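PDB 6L4U: fucoxanthin chlorophyll a/c-binding protein Lhcq10 from Chaetoceros gracilis, which probably harvests light as a membrane antenna protein of the chlorophyll a/b-binding family, binding chlorophyll a, chlorophyll c and fucoxanthin. Local coordinates for residues 219-227 and 233-244. Numbering follows the deposited sequence.
Sequences GFLAEQKVE and LKGVVPHYDGEV. With A86 ((3S,3'S,5R,5'R,6S,6'R,8'R)-3,5'-dihydroxy-8-oxo-6',7'-didehydro-5,5',6,6',7,8-hexahydro-5,6-epoxy-beta,beta-caroten-3'- yl acetate), chain B.
K225 and E243 form a salt bridge near the C-terminal end of helix 196-223, the third membrane helix of this light-harvesting fold, where 233-244 wraps round the chain. The lysine can be followed outward along the fucoxanthin. CB lies 4.2 Å from C33 of the carotenoid's acetate-bearing end ring; CG and CD run past the acetate oxygen O5, and CE passes between O5 and the carbonyl O of G242. With CG anti to the backbone N (chi1 -153°) and the chain nearly straight beyond its bend at chi2, NZ arrives 2.6 Å from E243 OE1 and makes a weak bond to G242 O. E243 OE2 is held by the backbone N of M245, so the carboxylate is tied on both oxygens.

Q224 occupies the middle. Its backbone O accepts a bond from D241 N (2.7 Å), while its bent side chain sets OE1 against Y240 N in a weak bond. CG rests on V237 CG1, and NE2 continues to the hydroxyl of Y98 on helix 73-102. V237 also packs its CB against that of E223 at 3.6 Å; the glutamate's OE1 is bonded to S229 N in the intervening loop.

The H239 ring has the E227 carboxylate on one face and the CB of D241 on the other: E227 OE1 sits 3.6 Å above the ring centre, its carboxylate plane 79° from the ring, and D241 CB approaches the opposite face, offset toward the rim. An alanine here would remove the ring and is likely to leave the E227 carboxylate without the face it lies over, free to turn. Farther along, L233 CD2 meets the F220 ring edge-on, in its plane, 3.6 Å from CE1.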
loop_
_atom_site.group_PDB
_atom_site.type_symbol
_atom_site.label_atom_id
_atom_site.label_comp_id
_atom_site.label_asym_id
_atom_site.label_seq_id
_atom_site.Cartn_x
_atom_site.Cartn_y
_atom_site.Cartn_z
ATOM N N GLY Z 219 -74.461 -78.035 -11.671
ATOM C CA GLY Z 219 -75.610 -78.287 -10.817
ATOM C C GLY Z 219 -75.307 -79.230 -9.672
ATOM O O GLY Z 219 -75.967 -79.176 -8.629
ATOM N N PHE Z 220 -74.321 -80.110 -9.847
ATOM C CA PHE Z 220 -73.842 -80.910 -8.727
ATOM C C PHE Z 220 -73.072 -80.048 -7.739
ATOM O O PHE Z 220 -73.325 -80.094 -6.529
ATOM C CB PHE Z 220 -72.958 -82.047 -9.231
ATOM C CG PHE Z 220 -73.721 -83.212 -9.780
ATOM C CD1 PHE Z 220 -75.063 -83.387 -9.486
ATOM C CD2 PHE Z 220 -73.092 -84.135 -10.597
ATOM C CE1 PHE Z 220 -75.759 -84.464 -9.997
ATOM C CE2 PHE Z 220 -73.781 -85.217 -11.101
ATOM C CZ PHE Z 220 -75.119 -85.379 -10.807
ATOM N N LEU Z 221 -72.128 -79.244 -8.240
ATOM C CA LEU Z 221 -71.259 -78.516 -7.332
ATOM C C LEU Z 221 -71.922 -77.288 -6.731
ATOM O O LEU Z 221 -71.419 -76.760 -5.735
ATOM C CB LEU Z 221 -69.945 -78.105 -7.996
ATOM C CG LEU Z 221 -69.192 -79.263 -8.643
ATOM C CD1 LEU Z 221 -68.137 -78.798 -9.650
ATOM C CD2 LEU Z 221 -68.712 -80.272 -7.635
ATOM N N ALA Z 222 -73.029 -76.824 -7.307
ATOM C CA ALA Z 222 -73.793 -75.765 -6.660
ATOM C C ALA Z 222 -74.484 -76.281 -5.406
ATOM O O ALA Z 222 -74.482 -75.605 -4.369
ATOM C CB ALA Z 222 -74.804 -75.180 -7.635
ATOM N N GLU Z 223 -75.059 -77.488 -5.469
ATOM C CA GLU Z 223 -75.576 -78.134 -4.267
ATOM C C GLU Z 223 -74.497 -78.612 -3.313
ATOM O O GLU Z 223 -74.815 -78.955 -2.164
ATOM C CB GLU Z 223 -76.577 -79.259 -4.611
ATOM C CG GLU Z 223 -77.625 -79.052 -3.574
ATOM C CD GLU Z 223 -78.970 -78.797 -4.028
ATOM O OE1 GLU Z 223 -79.089 -77.769 -4.703
ATOM O OE2 GLU Z 223 -79.914 -79.249 -3.357
ATOM N N GLN Z 224 -73.232 -78.557 -3.708
ATOM C CA GLN Z 224 -72.228 -78.913 -2.734
ATOM C C GLN Z 224 -71.897 -77.708 -1.856
ATOM O O GLN Z 224 -71.174 -77.852 -0.865
ATOM C CB GLN Z 224 -70.937 -79.385 -3.402
ATOM C CG GLN Z 224 -71.147 -80.731 -4.058
ATOM C CD GLN Z 224 -70.898 -81.939 -3.210
ATOM O OE1 GLN Z 224 -70.869 -81.858 -1.992
ATOM N NE2 GLN Z 224 -70.838 -83.100 -3.850
ATOM N N LYS Z 225 -72.387 -76.516 -2.218
ATOM C CA LYS Z 225 -72.113 -75.298 -1.468
ATOM C C LYS Z 225 -73.373 -74.500 -1.116
ATOM O O LYS Z 225 -73.314 -73.665 -0.206
ATOM C CB LYS Z 225 -71.200 -74.355 -2.264
ATOM C CG LYS Z 225 -70.339 -73.405 -1.436
ATOM C CD LYS Z 225 -68.981 -73.146 -2.022
ATOM C CE LYS Z 225 -68.264 -72.056 -1.237
ATOM N NZ LYS Z 225 -67.022 -71.593 -1.914
ATOM N N VAL Z 226 -74.487 -74.679 -1.830
ATOM C CA VAL Z 226 -75.754 -74.059 -1.447
ATOM C C VAL Z 226 -76.909 -74.980 -1.813
ATOM O O VAL Z 226 -77.037 -75.432 -2.958
ATOM C CB VAL Z 226 -75.921 -72.646 -2.054
ATOM C CG1 VAL Z 226 -75.657 -72.615 -3.554
ATOM C CG2 VAL Z 226 -77.316 -72.098 -1.759
ATOM N N GLU Z 227 -77.742 -75.302 -0.839
ATOM C CA GLU Z 227 -78.787 -76.237 -1.178
ATOM C C GLU Z 227 -80.096 -75.513 -1.457
ATOM O O GLU Z 227 -80.283 -74.346 -1.094
ATOM C CB GLU Z 227 -78.701 -77.401 -0.184
ATOM C CG GLU Z 227 -78.699 -77.468 1.222
ATOM C CD GLU Z 227 -77.340 -77.234 1.880
ATOM O OE1 GLU Z 227 -76.808 -76.152 1.575
ATOM O OE2 GLU Z 227 -76.804 -78.062 2.649
ATOM N N LEU Z 233 -82.319 -81.625 -7.412
ATOM C CA LEU Z 233 -81.245 -82.359 -6.753
ATOM C C LEU Z 233 -81.161 -82.113 -5.254
ATOM O O LEU Z 233 -80.073 -82.179 -4.677
ATOM C CB LEU Z 233 -79.862 -82.096 -7.346
ATOM C CG LEU Z 233 -79.467 -82.777 -8.644
ATOM C CD1 LEU Z 233 -78.580 -81.924 -9.539
ATOM C CD2 LEU Z 233 -78.857 -84.106 -8.259
ATOM N N LYS Z 234 -82.289 -81.858 -4.605
ATOM C CA LYS Z 234 -82.275 -81.702 -3.158
ATOM C C LYS Z 234 -82.123 -83.054 -2.474
ATOM O O LYS Z 234 -82.780 -84.031 -2.845
ATOM C CB LYS Z 234 -83.544 -81.003 -2.678
ATOM C CG LYS Z 234 -83.608 -79.529 -3.022
ATOM C CD LYS Z 234 -84.766 -78.852 -2.306
ATOM C CE LYS Z 234 -86.103 -79.191 -2.941
ATOM N NZ LYS Z 234 -86.243 -78.553 -4.279
ATOM N N GLY Z 235 -81.241 -83.106 -1.475
ATOM C CA GLY Z 235 -81.032 -84.293 -0.679
ATOM C C GLY Z 235 -80.022 -85.273 -1.236
ATOM O O GLY Z 235 -79.473 -86.076 -0.473
ATOM N N VAL Z 236 -79.763 -85.235 -2.541
ATOM C CA VAL Z 236 -78.840 -86.184 -3.149
ATOM C C VAL Z 236 -77.396 -85.758 -2.913
ATOM O O VAL Z 236 -76.514 -86.595 -2.681
ATOM C CB VAL Z 236 -79.172 -86.320 -4.648
ATOM C CG1 VAL Z 236 -78.230 -87.291 -5.341
ATOM C CG2 VAL Z 236 -80.617 -86.756 -4.829
ATOM N N VAL Z 237 -77.143 -84.460 -2.910
ATOM C CA VAL Z 237 -75.791 -83.915 -2.961
ATOM C C VAL Z 237 -75.345 -83.542 -1.548
ATOM O O VAL Z 237 -76.059 -82.795 -0.864
ATOM C CB VAL Z 237 -75.735 -82.706 -3.905
ATOM C CG1 VAL Z 237 -74.397 -82.116 -3.898
ATOM C CG2 VAL Z 237 -76.116 -83.123 -5.321
ATOM N N PRO Z 238 -74.183 -84.022 -1.084
ATOM C CA PRO Z 238 -73.863 -83.989 0.354
ATOM C C PRO Z 238 -73.161 -82.753 0.914
ATOM O O PRO Z 238 -72.551 -82.874 1.983
ATOM C CB PRO Z 238 -72.967 -85.220 0.516
ATOM C CG PRO Z 238 -72.322 -85.345 -0.805
ATOM C CD PRO Z 238 -73.300 -84.942 -1.822
ATOM N N HIS Z 239 -73.202 -81.604 0.225
ATOM C CA HIS Z 239 -72.816 -80.288 0.769
ATOM C C HIS Z 239 -71.341 -80.237 1.197
ATOM O O HIS Z 239 -71.004 -80.261 2.384
ATOM C CB HIS Z 239 -73.734 -79.875 1.928
ATOM C CG HIS Z 239 -73.610 -78.433 2.308
ATOM N ND1 HIS Z 239 -74.034 -77.942 3.524
ATOM C CD2 HIS Z 239 -73.115 -77.374 1.625
ATOM C CE1 HIS Z 239 -73.799 -76.644 3.577
ATOM N NE2 HIS Z 239 -73.238 -76.274 2.440
ATOM N N TYR Z 240 -70.471 -80.221 0.175
ATOM C CA TYR Z 240 -69.021 -80.191 0.386
ATOM C C TYR Z 240 -68.557 -78.962 1.161
ATOM O O TYR Z 240 -67.606 -79.077 1.945
ATOM C CB TYR Z 240 -68.298 -80.272 -0.959
ATOM C CG TYR Z 240 -66.924 -79.652 -1.029
ATOM C CD1 TYR Z 240 -65.818 -80.291 -0.476
ATOM C CD2 TYR Z 240 -66.725 -78.444 -1.686
ATOM C CE1 TYR Z 240 -64.556 -79.731 -0.558
ATOM C CE2 TYR Z 240 -65.474 -77.878 -1.773
ATOM C CZ TYR Z 240 -64.392 -78.523 -1.207
ATOM O OH TYR Z 240 -63.140 -77.956 -1.294
ATOM N N ASP Z 241 -69.162 -77.778 0.911
ATOM C CA ASP Z 241 -69.114 -76.648 1.858
ATOM C C ASP Z 241 -67.698 -76.111 2.131
ATOM O O ASP Z 241 -67.438 -75.442 3.132
ATOM C CB ASP Z 241 -70.002 -77.116 3.032
ATOM C CG ASP Z 241 -69.310 -77.627 4.276
ATOM O OD1 ASP Z 241 -68.113 -77.914 4.424
ATOM O OD2 ASP Z 241 -70.135 -78.236 4.989
ATOM N N GLY Z 242 -66.790 -76.342 1.179
ATOM C CA GLY Z 242 -65.438 -75.825 1.263
ATOM C C GLY Z 242 -65.161 -74.768 0.217
ATOM O O GLY Z 242 -65.757 -73.687 0.246
ATOM N N GLU Z 243 -64.248 -75.058 -0.706
ATOM C CA GLU Z 243 -64.042 -74.225 -1.887
ATOM C C GLU Z 243 -63.735 -75.145 -3.058
ATOM O O GLU Z 243 -62.641 -75.712 -3.135
ATOM C CB GLU Z 243 -62.922 -73.204 -1.682
ATOM C CG GLU Z 243 -62.714 -72.361 -2.919
ATOM C CD GLU Z 243 -63.947 -71.553 -3.280
ATOM O OE1 GLU Z 243 -64.586 -70.968 -2.384
ATOM O OE2 GLU Z 243 -64.329 -71.569 -4.459
ATOM N N VAL Z 244 -64.701 -75.294 -3.967
ATOM C CA VAL Z 244 -64.525 -76.207 -5.090
ATOM C C VAL Z 244 -63.593 -75.600 -6.124
ATOM O O VAL Z 244 -62.961 -76.321 -6.907
ATOM C CB VAL Z 244 -65.906 -76.568 -5.677
ATOM C CG1 VAL Z 244 -66.606 -75.346 -6.283
ATOM C CG2 VAL Z 244 -65.832 -77.735 -6.661
HETATM C C A86 B . -65.756 -67.507 -15.212
HETATM O O A86 B . -55.308 -62.785 -19.468
HETATM C C1 A86 B . -64.967 -68.684 -14.570
HETATM C C10 A86 B . -57.125 -65.027 -19.143
HETATM C C11 A86 B . -57.424 -63.663 -19.513
HETATM C C12 A86 B . -58.820 -63.151 -19.308
HETATM C C13 A86 B . -56.322 -62.823 -20.059
HETATM C C14 A86 B . -56.446 -61.948 -21.480
HETATM C C15 A86 B . -57.299 -60.641 -21.330
HETATM C C16 A86 B . -58.434 -60.464 -22.323
HETATM C C17 A86 B . -58.046 -59.687 -23.573
HETATM C C18 A86 B . -57.498 -58.379 -23.243
HETATM C C19 A86 B . -56.204 -58.527 -22.375
HETATM C C2 A86 B . -63.580 -68.818 -14.769
HETATM C C20 A86 B . -56.519 -59.396 -21.051
HETATM C C21 A86 B . -55.073 -59.596 -20.464
HETATM C C22 A86 B . -58.978 -61.843 -22.803
HETATM C C23 A86 B . -59.595 -59.768 -21.639
HETATM C C24 A86 B . -65.672 -69.729 -13.735
HETATM C C25 A86 B . -65.528 -69.767 -12.328
HETATM C C26 A86 B . -66.298 -70.934 -11.469
HETATM C C27 A86 B . -67.653 -70.960 -11.104
HETATM C C28 A86 B . -68.561 -69.859 -11.489
HETATM C C29 A86 B . -68.179 -72.227 -10.261
HETATM C C3 A86 B . -62.815 -67.857 -15.571
HETATM C C30 A86 B . -68.689 -72.062 -8.896
HETATM C C31 A86 B . -69.201 -71.926 -7.562
HETATM C C32 A86 B . -70.631 -72.412 -7.219
HETATM C C33 A86 B . -71.171 -72.150 -5.795
HETATM C C34 A86 B . -70.534 -71.012 -4.968
HETATM C C35 A86 B . -69.479 -70.178 -5.732
HETATM C C36 A86 B . -68.499 -71.102 -6.469
HETATM C C37 A86 B . -67.403 -70.243 -7.132
HETATM C C38 A86 B . -71.641 -70.113 -3.060
HETATM C C39 A86 B . -73.022 -70.210 -2.352
HETATM C C4 A86 B . -61.528 -68.254 -15.959
HETATM C C40 A86 B . -71.627 -71.821 -8.257
HETATM C C41 A86 B . -70.599 -73.950 -7.415
HETATM C C5 A86 B . -60.513 -67.296 -16.862
HETATM C C6 A86 B . -59.223 -67.116 -16.345
HETATM C C7 A86 B . -58.820 -67.805 -14.968
HETATM C C8 A86 B . -58.140 -66.214 -17.120
HETATM C C9 A86 B . -58.245 -65.906 -18.546
HETATM O O1 A86 B . -57.363 -60.009 -19.997
HETATM O O2 A86 B . -57.170 -57.707 -24.435
HETATM O O3 A86 B . -67.887 -71.971 -5.546
HETATM O O4 A86 B . -71.556 -70.160 -4.501
HETATM O O5 A86 B . -70.662 -70.000 -2.420
#